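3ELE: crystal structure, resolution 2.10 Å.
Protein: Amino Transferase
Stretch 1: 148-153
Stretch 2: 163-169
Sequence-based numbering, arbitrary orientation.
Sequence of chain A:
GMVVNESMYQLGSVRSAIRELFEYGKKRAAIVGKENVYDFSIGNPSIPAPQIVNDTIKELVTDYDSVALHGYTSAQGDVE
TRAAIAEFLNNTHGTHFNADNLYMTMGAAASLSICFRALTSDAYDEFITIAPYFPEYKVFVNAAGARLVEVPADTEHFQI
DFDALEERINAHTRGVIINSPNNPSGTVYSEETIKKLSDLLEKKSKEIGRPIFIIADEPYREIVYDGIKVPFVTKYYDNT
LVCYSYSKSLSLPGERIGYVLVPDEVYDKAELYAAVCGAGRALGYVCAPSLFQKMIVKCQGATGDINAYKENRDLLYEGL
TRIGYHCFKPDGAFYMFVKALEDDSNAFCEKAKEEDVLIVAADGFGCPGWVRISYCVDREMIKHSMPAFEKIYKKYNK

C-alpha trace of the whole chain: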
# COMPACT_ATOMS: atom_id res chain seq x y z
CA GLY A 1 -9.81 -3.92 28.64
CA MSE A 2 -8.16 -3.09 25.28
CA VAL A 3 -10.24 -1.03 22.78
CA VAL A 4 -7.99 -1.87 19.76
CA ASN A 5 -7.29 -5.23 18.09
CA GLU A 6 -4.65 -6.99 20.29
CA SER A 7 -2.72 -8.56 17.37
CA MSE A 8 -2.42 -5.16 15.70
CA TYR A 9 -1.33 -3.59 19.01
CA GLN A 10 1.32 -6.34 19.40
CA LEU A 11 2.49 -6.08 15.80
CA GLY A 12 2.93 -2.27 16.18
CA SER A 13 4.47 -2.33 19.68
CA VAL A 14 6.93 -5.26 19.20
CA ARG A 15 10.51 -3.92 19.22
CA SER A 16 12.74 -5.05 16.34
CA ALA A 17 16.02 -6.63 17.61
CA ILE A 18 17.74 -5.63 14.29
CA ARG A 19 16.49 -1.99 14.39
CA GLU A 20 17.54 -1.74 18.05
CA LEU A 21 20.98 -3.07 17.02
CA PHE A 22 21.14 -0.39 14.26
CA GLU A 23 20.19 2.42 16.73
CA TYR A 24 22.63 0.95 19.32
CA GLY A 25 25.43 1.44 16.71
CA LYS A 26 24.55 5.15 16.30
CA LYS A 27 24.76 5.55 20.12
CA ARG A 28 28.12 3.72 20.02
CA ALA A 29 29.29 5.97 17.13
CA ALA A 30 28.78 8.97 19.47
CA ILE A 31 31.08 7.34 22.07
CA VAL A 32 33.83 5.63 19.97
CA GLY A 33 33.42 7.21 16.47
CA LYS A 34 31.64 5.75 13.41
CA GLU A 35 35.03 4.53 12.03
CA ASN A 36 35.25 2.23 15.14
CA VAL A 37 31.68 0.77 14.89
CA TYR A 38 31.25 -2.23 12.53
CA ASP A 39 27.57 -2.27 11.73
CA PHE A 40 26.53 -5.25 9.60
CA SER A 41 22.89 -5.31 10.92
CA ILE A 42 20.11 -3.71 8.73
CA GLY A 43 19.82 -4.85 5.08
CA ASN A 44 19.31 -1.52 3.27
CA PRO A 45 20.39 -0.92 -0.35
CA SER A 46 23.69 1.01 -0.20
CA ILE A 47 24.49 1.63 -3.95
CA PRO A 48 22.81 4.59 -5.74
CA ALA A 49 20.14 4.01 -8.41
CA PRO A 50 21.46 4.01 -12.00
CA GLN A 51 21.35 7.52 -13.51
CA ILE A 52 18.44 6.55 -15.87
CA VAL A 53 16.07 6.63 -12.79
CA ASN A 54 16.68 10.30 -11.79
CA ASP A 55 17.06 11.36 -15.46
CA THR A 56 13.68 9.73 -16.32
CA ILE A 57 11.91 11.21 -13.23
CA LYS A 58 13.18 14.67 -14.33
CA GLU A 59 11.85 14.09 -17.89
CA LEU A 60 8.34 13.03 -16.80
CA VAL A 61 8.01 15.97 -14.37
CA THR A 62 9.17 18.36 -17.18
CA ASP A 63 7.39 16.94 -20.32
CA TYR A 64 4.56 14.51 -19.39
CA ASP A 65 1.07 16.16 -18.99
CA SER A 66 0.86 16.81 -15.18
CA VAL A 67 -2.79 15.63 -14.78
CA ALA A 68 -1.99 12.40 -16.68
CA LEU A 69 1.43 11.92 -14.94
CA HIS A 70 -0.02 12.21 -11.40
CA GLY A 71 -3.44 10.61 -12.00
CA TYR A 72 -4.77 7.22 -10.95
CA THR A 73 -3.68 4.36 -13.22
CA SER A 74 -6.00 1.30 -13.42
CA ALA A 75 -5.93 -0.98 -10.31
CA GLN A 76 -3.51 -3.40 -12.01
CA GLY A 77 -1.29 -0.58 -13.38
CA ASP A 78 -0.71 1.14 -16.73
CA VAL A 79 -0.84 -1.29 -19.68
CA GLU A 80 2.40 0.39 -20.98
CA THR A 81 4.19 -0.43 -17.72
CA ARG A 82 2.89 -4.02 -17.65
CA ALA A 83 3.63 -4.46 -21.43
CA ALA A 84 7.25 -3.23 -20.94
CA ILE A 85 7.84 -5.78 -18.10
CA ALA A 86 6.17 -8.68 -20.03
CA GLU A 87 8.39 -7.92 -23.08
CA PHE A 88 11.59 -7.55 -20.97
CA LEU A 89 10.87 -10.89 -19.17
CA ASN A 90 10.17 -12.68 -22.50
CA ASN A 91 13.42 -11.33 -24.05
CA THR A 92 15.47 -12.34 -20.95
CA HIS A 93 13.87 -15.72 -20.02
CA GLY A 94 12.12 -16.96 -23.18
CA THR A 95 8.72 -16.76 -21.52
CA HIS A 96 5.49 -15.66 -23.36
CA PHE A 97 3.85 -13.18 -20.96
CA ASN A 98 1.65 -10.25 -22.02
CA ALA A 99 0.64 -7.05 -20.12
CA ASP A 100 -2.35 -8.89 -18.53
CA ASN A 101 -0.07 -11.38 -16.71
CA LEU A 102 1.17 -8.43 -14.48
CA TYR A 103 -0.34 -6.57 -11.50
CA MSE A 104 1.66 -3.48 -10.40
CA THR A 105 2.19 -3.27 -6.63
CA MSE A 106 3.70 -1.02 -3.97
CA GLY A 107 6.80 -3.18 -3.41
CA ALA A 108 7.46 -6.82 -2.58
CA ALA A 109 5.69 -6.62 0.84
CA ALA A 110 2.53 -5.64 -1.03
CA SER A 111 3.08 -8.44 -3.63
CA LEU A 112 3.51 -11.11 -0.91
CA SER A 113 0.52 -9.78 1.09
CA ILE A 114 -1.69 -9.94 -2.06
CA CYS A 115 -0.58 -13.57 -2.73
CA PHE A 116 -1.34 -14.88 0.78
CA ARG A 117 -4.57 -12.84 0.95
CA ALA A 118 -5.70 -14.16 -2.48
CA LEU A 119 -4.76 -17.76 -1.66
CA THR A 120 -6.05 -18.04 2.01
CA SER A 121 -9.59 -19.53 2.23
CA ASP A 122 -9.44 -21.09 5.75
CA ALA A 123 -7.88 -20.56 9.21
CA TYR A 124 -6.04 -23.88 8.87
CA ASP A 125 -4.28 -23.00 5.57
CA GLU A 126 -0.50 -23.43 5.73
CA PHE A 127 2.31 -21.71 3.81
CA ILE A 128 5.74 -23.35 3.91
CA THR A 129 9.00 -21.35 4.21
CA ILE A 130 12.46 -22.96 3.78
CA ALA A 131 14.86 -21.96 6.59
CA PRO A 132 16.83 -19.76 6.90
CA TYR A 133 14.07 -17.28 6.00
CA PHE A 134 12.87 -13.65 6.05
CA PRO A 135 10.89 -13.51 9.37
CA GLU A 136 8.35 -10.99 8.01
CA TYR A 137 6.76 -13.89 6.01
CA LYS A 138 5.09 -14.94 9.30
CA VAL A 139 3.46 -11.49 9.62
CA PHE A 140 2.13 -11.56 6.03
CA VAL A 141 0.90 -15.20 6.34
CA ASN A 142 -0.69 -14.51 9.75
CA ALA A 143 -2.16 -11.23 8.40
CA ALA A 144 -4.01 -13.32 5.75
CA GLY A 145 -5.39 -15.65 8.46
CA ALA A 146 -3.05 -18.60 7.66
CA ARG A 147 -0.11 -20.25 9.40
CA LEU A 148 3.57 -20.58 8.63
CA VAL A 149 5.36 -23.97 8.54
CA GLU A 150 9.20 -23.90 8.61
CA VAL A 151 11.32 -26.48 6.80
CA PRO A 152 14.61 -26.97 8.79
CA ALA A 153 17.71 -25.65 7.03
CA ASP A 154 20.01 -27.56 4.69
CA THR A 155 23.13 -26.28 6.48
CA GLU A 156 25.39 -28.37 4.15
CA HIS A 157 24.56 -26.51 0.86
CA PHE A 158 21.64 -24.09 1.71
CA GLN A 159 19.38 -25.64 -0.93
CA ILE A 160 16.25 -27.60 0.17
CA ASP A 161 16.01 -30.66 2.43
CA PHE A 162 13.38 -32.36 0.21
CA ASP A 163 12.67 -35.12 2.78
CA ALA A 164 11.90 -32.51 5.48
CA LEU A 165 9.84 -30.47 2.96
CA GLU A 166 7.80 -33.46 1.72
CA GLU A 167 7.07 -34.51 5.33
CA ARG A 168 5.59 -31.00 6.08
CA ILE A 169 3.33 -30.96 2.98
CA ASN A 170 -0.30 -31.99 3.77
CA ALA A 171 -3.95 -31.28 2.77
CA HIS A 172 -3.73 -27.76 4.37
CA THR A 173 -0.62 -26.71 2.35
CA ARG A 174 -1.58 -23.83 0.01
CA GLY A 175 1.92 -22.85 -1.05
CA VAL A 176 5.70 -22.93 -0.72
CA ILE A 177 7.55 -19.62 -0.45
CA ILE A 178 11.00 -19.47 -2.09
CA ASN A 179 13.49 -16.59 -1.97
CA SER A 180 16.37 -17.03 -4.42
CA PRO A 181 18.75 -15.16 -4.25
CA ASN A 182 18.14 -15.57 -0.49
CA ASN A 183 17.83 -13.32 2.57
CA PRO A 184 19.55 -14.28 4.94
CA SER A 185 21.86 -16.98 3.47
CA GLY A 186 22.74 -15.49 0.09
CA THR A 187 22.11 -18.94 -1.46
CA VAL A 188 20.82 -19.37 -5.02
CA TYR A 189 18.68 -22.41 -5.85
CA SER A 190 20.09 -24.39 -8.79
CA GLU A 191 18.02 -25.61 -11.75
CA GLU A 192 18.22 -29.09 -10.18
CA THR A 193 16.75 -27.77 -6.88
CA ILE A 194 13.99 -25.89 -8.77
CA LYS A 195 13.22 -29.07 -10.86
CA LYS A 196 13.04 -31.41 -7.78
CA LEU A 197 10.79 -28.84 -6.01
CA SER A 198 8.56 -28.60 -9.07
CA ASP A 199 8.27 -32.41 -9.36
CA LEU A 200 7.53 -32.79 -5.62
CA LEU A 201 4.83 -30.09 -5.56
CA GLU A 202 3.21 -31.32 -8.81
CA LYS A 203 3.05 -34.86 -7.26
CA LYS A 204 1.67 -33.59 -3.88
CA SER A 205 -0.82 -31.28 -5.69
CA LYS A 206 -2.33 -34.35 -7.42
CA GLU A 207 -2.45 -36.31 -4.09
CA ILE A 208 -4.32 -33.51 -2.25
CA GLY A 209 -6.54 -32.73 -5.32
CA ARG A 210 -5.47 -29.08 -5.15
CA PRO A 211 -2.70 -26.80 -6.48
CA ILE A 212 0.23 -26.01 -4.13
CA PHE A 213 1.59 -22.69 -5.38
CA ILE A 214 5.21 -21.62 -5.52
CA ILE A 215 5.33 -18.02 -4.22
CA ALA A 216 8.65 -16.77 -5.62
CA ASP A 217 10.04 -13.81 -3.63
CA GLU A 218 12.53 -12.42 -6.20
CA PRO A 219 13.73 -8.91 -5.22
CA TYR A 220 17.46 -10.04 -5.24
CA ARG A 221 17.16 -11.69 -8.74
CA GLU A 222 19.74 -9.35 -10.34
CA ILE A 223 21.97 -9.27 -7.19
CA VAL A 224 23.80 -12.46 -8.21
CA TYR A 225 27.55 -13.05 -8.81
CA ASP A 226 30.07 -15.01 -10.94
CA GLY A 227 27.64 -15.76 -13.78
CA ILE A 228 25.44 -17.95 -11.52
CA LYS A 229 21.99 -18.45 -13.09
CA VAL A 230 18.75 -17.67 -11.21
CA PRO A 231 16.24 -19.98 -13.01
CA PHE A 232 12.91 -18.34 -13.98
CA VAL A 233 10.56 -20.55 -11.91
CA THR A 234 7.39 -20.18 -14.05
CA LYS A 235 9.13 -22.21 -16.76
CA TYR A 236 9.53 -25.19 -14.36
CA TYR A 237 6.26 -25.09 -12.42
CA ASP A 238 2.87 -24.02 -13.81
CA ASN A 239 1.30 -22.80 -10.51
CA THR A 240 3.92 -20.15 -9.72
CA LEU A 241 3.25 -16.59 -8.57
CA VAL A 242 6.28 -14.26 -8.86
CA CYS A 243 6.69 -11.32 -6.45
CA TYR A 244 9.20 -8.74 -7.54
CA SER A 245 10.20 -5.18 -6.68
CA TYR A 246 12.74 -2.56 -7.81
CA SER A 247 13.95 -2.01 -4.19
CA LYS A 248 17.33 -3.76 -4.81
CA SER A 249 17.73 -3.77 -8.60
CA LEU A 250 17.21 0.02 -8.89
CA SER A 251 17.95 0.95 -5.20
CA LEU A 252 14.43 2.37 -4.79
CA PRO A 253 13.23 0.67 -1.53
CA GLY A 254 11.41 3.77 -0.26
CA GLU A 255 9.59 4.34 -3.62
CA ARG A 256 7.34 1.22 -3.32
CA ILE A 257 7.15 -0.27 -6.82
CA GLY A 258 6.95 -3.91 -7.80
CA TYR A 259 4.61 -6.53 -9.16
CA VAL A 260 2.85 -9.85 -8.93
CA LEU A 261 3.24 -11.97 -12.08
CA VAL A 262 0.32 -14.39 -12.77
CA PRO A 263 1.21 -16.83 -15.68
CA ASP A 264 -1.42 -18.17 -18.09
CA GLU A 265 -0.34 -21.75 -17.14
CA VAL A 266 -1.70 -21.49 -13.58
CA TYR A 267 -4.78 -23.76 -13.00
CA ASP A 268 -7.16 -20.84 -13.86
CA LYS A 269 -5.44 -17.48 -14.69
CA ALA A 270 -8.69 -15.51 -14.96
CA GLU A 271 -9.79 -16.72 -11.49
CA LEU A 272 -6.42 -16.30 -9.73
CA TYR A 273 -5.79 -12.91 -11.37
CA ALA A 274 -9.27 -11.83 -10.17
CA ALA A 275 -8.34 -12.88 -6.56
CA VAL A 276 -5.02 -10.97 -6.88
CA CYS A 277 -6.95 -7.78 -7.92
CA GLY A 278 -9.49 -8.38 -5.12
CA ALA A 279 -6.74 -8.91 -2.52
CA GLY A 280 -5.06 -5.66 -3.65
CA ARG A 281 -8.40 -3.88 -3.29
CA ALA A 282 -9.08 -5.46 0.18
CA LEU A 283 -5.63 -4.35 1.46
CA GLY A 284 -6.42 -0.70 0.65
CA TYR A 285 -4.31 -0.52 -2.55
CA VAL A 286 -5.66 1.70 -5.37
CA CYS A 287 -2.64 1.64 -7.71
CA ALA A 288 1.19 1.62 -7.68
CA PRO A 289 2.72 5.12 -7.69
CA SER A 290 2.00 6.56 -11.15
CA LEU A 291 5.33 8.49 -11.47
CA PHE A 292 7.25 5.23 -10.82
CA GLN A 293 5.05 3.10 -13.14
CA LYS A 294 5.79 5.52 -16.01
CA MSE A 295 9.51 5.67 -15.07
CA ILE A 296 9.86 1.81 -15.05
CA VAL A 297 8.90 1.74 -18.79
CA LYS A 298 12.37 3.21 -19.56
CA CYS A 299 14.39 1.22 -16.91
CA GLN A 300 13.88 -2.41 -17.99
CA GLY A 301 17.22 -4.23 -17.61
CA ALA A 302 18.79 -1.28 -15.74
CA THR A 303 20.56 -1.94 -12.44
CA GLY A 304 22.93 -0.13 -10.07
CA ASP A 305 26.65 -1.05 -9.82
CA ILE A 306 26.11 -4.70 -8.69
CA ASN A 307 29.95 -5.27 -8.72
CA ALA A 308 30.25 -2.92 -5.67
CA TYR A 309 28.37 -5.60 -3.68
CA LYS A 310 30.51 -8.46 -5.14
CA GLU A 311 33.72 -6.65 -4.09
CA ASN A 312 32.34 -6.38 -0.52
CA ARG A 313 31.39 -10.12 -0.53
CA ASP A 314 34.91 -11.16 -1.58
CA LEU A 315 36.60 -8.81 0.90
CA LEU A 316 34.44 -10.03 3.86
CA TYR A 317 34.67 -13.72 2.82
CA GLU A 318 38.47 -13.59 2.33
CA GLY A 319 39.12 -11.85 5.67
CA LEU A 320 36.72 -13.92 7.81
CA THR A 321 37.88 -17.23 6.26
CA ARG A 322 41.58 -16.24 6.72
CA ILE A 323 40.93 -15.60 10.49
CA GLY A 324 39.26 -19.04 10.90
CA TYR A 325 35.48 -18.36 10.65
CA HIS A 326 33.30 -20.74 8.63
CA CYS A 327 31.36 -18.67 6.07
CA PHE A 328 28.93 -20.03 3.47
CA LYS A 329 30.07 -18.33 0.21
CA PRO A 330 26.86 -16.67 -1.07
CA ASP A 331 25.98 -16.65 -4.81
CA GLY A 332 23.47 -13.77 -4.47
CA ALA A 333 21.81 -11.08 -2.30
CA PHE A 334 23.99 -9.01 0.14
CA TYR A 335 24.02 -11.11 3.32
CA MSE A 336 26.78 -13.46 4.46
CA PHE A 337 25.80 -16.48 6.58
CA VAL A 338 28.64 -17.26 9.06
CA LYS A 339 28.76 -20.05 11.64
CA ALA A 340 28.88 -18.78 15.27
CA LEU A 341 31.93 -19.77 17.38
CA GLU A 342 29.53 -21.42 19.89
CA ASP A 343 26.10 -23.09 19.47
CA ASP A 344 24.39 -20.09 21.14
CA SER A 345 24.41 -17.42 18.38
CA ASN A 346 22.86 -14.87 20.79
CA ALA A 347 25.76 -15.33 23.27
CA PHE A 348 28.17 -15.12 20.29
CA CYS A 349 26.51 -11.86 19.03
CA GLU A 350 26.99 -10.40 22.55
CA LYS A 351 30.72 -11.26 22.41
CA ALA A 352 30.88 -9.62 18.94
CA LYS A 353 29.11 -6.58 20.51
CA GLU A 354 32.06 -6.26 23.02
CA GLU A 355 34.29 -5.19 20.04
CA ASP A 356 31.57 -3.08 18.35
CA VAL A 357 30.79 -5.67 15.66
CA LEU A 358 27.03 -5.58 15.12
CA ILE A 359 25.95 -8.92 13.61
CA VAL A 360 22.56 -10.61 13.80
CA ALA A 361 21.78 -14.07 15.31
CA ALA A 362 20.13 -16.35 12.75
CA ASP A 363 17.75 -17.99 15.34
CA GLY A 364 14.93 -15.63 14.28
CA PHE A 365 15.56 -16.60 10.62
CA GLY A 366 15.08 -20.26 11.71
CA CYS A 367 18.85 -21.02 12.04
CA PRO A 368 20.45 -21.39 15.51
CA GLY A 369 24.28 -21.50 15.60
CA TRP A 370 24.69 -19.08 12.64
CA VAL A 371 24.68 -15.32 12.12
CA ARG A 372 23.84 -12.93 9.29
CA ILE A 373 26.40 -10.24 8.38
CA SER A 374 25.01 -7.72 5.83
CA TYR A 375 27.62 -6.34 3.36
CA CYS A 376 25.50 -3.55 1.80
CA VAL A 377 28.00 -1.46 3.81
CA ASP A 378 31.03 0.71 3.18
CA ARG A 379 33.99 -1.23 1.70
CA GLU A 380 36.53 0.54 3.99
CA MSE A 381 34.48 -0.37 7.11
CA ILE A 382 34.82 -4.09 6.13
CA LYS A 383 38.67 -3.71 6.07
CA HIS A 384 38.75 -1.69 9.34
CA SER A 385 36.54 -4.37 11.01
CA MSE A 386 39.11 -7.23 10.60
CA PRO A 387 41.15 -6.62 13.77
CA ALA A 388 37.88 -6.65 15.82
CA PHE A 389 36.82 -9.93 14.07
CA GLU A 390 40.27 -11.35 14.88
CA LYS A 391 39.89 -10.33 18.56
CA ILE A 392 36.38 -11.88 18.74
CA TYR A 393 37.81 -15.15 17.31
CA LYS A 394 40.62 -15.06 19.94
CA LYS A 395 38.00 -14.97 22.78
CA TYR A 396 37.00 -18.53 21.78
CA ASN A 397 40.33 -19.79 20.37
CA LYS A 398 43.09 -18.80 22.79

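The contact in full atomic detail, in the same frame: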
# COMPACT_ATOMS: atom_id res chain seq x y z
N LEU A 148 2.28 -20.35 9.24
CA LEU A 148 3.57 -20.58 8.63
C LEU A 148 4.15 -21.90 9.15
O LEU A 148 4.06 -22.20 10.35
CB LEU A 148 4.51 -19.43 8.95
CG LEU A 148 5.84 -19.44 8.20
CD1 LEU A 148 5.59 -19.18 6.70
CD2 LEU A 148 6.76 -18.40 8.79
N VAL A 149 4.71 -22.68 8.24
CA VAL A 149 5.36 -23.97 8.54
C VAL A 149 6.81 -23.82 8.04
O VAL A 149 7.02 -23.50 6.89
CB VAL A 149 4.61 -25.11 7.83
CG1 VAL A 149 5.35 -26.45 7.96
CG2 VAL A 149 3.25 -25.20 8.41
N GLU A 150 7.78 -24.01 8.93
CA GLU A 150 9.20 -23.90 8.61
C GLU A 150 9.81 -25.23 8.26
O GLU A 150 9.65 -26.18 9.03
CB GLU A 150 10.00 -23.36 9.80
CG GLU A 150 9.58 -21.99 10.26
CD GLU A 150 10.39 -21.46 11.44
OE1 GLU A 150 11.43 -22.05 11.81
OE2 GLU A 150 9.99 -20.41 11.98
N VAL A 151 10.52 -25.30 7.13
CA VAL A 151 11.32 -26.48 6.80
C VAL A 151 12.72 -26.21 7.39
O VAL A 151 13.31 -25.14 7.12
CB VAL A 151 11.40 -26.77 5.30
CG1 VAL A 151 12.30 -27.99 5.05
CG2 VAL A 151 10.01 -26.99 4.73
N PRO A 152 13.24 -27.14 8.25
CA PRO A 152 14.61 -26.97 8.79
C PRO A 152 15.68 -26.81 7.70
O PRO A 152 15.58 -27.42 6.63
CB PRO A 152 14.84 -28.26 9.59
CG PRO A 152 13.51 -28.71 9.95
CD PRO A 152 12.60 -28.34 8.81
N ALA A 153 16.69 -25.99 8.00
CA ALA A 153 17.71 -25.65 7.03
C ALA A 153 18.60 -26.81 6.56
O ALA A 153 18.86 -27.77 7.31
CB ALA A 153 18.62 -24.50 7.56
N ASP A 163 13.32 -34.17 1.86
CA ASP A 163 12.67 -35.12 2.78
C ASP A 163 11.86 -34.36 3.84
O ASP A 163 10.65 -34.63 4.03
CB ASP A 163 13.70 -36.07 3.44
CG ASP A 163 14.24 -37.15 2.47
OD1 ASP A 163 13.85 -37.19 1.29
OD2 ASP A 163 15.08 -37.98 2.91
N ALA A 164 12.52 -33.39 4.48
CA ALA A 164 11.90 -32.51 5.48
C ALA A 164 10.73 -31.75 4.86
O ALA A 164 9.65 -31.72 5.44
CB ALA A 164 12.94 -31.51 6.07
N LEU A 165 10.91 -31.21 3.65
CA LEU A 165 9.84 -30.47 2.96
C LEU A 165 8.63 -31.36 2.69
O LEU A 165 7.53 -30.99 3.08
CB LEU A 165 10.29 -29.80 1.65
CG LEU A 165 9.23 -29.15 0.74
CD1 LEU A 165 8.29 -28.18 1.52
CD2 LEU A 165 9.90 -28.46 -0.44
N GLU A 166 8.86 -32.51 2.05
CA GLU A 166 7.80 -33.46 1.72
C GLU A 166 6.98 -33.90 2.94
O GLU A 166 5.76 -34.05 2.85
CB GLU A 166 8.38 -34.69 1.00
CG GLU A 166 7.30 -35.68 0.53
CD GLU A 166 7.78 -36.77 -0.40
OE1 GLU A 166 8.99 -36.85 -0.71
OE2 GLU A 166 6.91 -37.55 -0.84
N GLU A 167 7.67 -34.11 4.05
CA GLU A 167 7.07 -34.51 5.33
C GLU A 167 6.13 -33.42 5.90
O GLU A 167 5.15 -33.74 6.57
CB GLU A 167 8.17 -34.88 6.33
CG GLU A 167 7.72 -35.54 7.62
CD GLU A 167 8.87 -35.80 8.62
OE1 GLU A 167 10.07 -35.60 8.29
OE2 GLU A 167 8.55 -36.22 9.76
N ARG A 168 6.42 -32.15 5.62
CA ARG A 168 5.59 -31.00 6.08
C ARG A 168 4.48 -30.57 5.12
O ARG A 168 3.72 -29.64 5.43
CB ARG A 168 6.50 -29.81 6.43
CG ARG A 168 7.31 -30.08 7.67
CD ARG A 168 8.48 -29.18 7.81
NE ARG A 168 9.18 -29.40 9.08
CZ ARG A 168 9.97 -30.43 9.37
NH1 ARG A 168 10.20 -31.41 8.50
NH2 ARG A 168 10.53 -30.50 10.58
N ILE A 169 4.38 -31.22 3.95
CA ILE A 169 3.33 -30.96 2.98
C ILE A 169 2.15 -31.85 3.38
O ILE A 169 2.34 -33.04 3.62
CB ILE A 169 3.75 -31.31 1.53
CG1 ILE A 169 4.80 -30.34 1.00
CG2 ILE A 169 2.53 -31.30 0.58
CD1 ILE A 169 5.43 -30.81 -0.31

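The contact is small, burying 283 Å² summed over both sides, and its apolar centre is Val 151, a buried residue at the end of the strand. CA of Val 151 lies 5.7 Å from CA of Leu 165, the closest CA-CA pair between the stretches. The CA-to-CB bond of Val 151 points sideways, yet both methyls reach the helix: CG1 of Val 151 lies 3.7 Å from CB of Ala 164, and CG2 of Val 151 lies 3.8 Å from CD1 of Leu 165. A branched side chain thus touches two successive helical residues. CG1 of Val 151 also comes within 3.8 Å of the backbone N of Leu 165. Ala 164 directs its CB toward the strand, and its small methyl fits this close spacing. Leu 165 (chi1 t, chi2 p) points sideways, and its CD1 reaches CG2 of Val 151.

Outward from this centre, CD of Pro 152 lies 4.2 Å from CB of Ala 164.

Arg 168 contributes the largest covered area, 81 Å², and its aliphatic part continues the apolar surface. CB of Arg 168 is 3.9 Å from CG1 of Val 149, an apolar residue whose CA-to-CB bond points toward the other stretch, and CD of Arg 168 is 4.0 Å from CA of Val 151. With chi1 m and chi2 and chi3 both t, the chain is extended as far as NE, and chi4 of 75° sets the guanidinium beside Pro 152, whose ring offers CD over one face, 3.4 Å from CZ of Arg 168. The group is anchored within its own stretch: NH1 of Arg 168 donates a hydrogen bond to O of Ala 164 (3.1 Å, N-H...O angle 156°). At the polar edge, NE of Arg 168 lies 3.3 Å from O of Glu 150, where the geometry leaves a hydrogen bond undecided. Glu 150 approaches here through its backbone; its CA-to-CB bond points away from the other stretch, and OE2 is hydrogen-bonded elsewhere in the structure.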